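PDB 5T2X: uncharacterized protein from Legionella pneumophila subsp. pneumophila, which is of unknown function but belongs to the DUF5630 family and has an all-helical fold. Local coordinates for residues Leu201-Lys206 against Ser263-Gly268. Sequence-based numbering, arbitrary orientation.
Sequences LLIARK and SEKAKG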
# COMPACT_ATOMS: atom_id res chain seq x y z
N LEU A 201 -8.77 -4.94 13.74
CA LEU A 201 -9.24 -3.63 14.19
C LEU A 201 -8.53 -3.20 15.47
O LEU A 201 -8.17 -2.02 15.61
CB LEU A 201 -10.76 -3.68 14.41
CG LEU A 201 -11.42 -2.40 14.92
CD1 LEU A 201 -11.14 -1.23 13.99
CD2 LEU A 201 -12.92 -2.61 15.09
N LEU A 202 -8.31 -4.13 16.40
CA LEU A 202 -7.59 -3.79 17.62
C LEU A 202 -6.13 -3.44 17.33
O LEU A 202 -5.60 -2.48 17.91
CB LEU A 202 -7.68 -4.95 18.62
CG LEU A 202 -9.07 -5.29 19.14
CD1 LEU A 202 -9.02 -6.50 20.06
CD2 LEU A 202 -9.69 -4.10 19.85
N ILE A 203 -5.48 -4.19 16.44
CA ILE A 203 -4.10 -3.89 16.09
C ILE A 203 -4.00 -2.51 15.44
O ILE A 203 -3.07 -1.75 15.70
CB ILE A 203 -3.53 -4.99 15.17
CG1 ILE A 203 -3.48 -6.33 15.91
CG2 ILE A 203 -2.14 -4.61 14.68
CD1 ILE A 203 -3.05 -7.49 15.04
N ALA A 204 -4.98 -2.17 14.59
CA ALA A 204 -4.97 -0.86 13.94
C ALA A 204 -5.04 0.26 14.97
O ALA A 204 -4.41 1.31 14.79
CB ALA A 204 -6.13 -0.76 12.96
N ARG A 205 -5.78 0.06 16.06
CA ARG A 205 -5.86 1.08 17.09
C ARG A 205 -4.56 1.15 17.89
O ARG A 205 -4.05 2.24 18.16
CB ARG A 205 -7.04 0.80 18.02
CG ARG A 205 -7.33 1.93 18.99
CD ARG A 205 -8.52 1.60 19.88
NE ARG A 205 -8.96 2.75 20.66
CZ ARG A 205 -9.97 2.73 21.53
NH1 ARG A 205 -10.64 1.60 21.74
NH2 ARG A 205 -10.30 3.83 22.19
N LYS A 206 -4.00 -0.01 18.25
CA LYS A 206 -2.76 -0.06 19.02
C LYS A 206 -1.56 0.48 18.25
O LYS A 206 -0.54 0.78 18.87
CB LYS A 206 -2.49 -1.49 19.48
CG LYS A 206 -3.56 -2.04 20.42
CD LYS A 206 -3.33 -3.50 20.76
CE LYS A 206 -4.40 -3.99 21.71
NZ LYS A 206 -4.43 -3.19 22.96
N SER A 263 -2.57 -7.44 21.17
CA SER A 263 -1.53 -6.74 21.93
C SER A 263 -0.16 -7.34 21.66
O SER A 263 0.83 -6.60 21.56
CB SER A 263 -1.85 -6.78 23.42
OG SER A 263 -3.08 -6.13 23.70
N GLU A 264 -0.08 -8.66 21.55
CA GLU A 264 1.21 -9.31 21.31
C GLU A 264 1.77 -8.96 19.94
O GLU A 264 2.96 -8.64 19.81
CB GLU A 264 1.06 -10.83 21.46
CG GLU A 264 2.38 -11.59 21.43
CD GLU A 264 2.18 -13.09 21.43
OE1 GLU A 264 2.18 -13.69 20.34
OE2 GLU A 264 2.02 -13.66 22.53
N LYS A 265 0.92 -9.00 18.91
CA LYS A 265 1.39 -8.71 17.56
C LYS A 265 1.70 -7.23 17.37
O LYS A 265 2.63 -6.87 16.65
CB LYS A 265 0.36 -9.19 16.53
CG LYS A 265 0.16 -10.70 16.53
CD LYS A 265 -0.92 -11.12 15.55
CE LYS A 265 -1.13 -12.62 15.57
NZ LYS A 265 -2.24 -13.05 14.67
N ALA A 266 0.92 -6.36 18.02
CA ALA A 266 1.20 -4.93 17.93
C ALA A 266 2.47 -4.55 18.69
O ALA A 266 3.19 -3.64 18.28
CB ALA A 266 0.01 -4.12 18.45
N LYS A 267 2.75 -5.24 19.80
CA LYS A 267 3.97 -4.96 20.56
C LYS A 267 5.21 -5.32 19.75
O LYS A 267 6.20 -4.58 19.76
CB LYS A 267 3.95 -5.72 21.89
CG LYS A 267 5.23 -5.57 22.69
CD LYS A 267 5.15 -6.31 24.02
CE LYS A 267 6.47 -6.26 24.76
NZ LYS A 267 6.93 -4.85 24.98
N GLY A 268 5.18 -6.46 19.05
CA GLY A 268 6.30 -6.82 18.20
C GLY A 268 6.54 -5.83 17.08
O GLY A 268 7.68 -5.66 16.63
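Helix segments 201-206 and 263-268 run the same way, their N-to-C directions 38° apart and their axes 9.1 Å from each other at closest, the CA atoms of Ile203 and Ala266 being the nearest pair across the two segments. Ala266 aims its methyl at the partner helix, and this short side chain leaves room for the aliphatic stem of Lys206: Lys206 CB lies 3.8 Å from Ala266 CB. Branched Ile203 serves two neighbours. CG2, anti to the backbone N, faces the Ala266 methyl, while CD1, carried out by an extended chi2 of 175°, comes within 4.1 Å of Lys265 CB, the two side chains crossing obliquely. The last helix of the modelled chain, 252-272, lies against helix 191-207 in this all-helical protein; the apolar seam continues through Leu202 and Ile203 onto Ala262. Lysine suits the margin because its methylenes can pack while the amine reaches water or an acid. Lys265 runs extended beyond CG to a salt bridge with Glu199, just before segment 201-206 on helix 191-207. Lys206 stays straight to CE, 3.2 Å from Ser263 OG; the bend at chi4 (-58°) then sets NZ 3.3 Å from that OG. Serine is small enough to sit beside this chain, its hydroxyl hydrogen-bonded to Tyr259 O, four residues earlier.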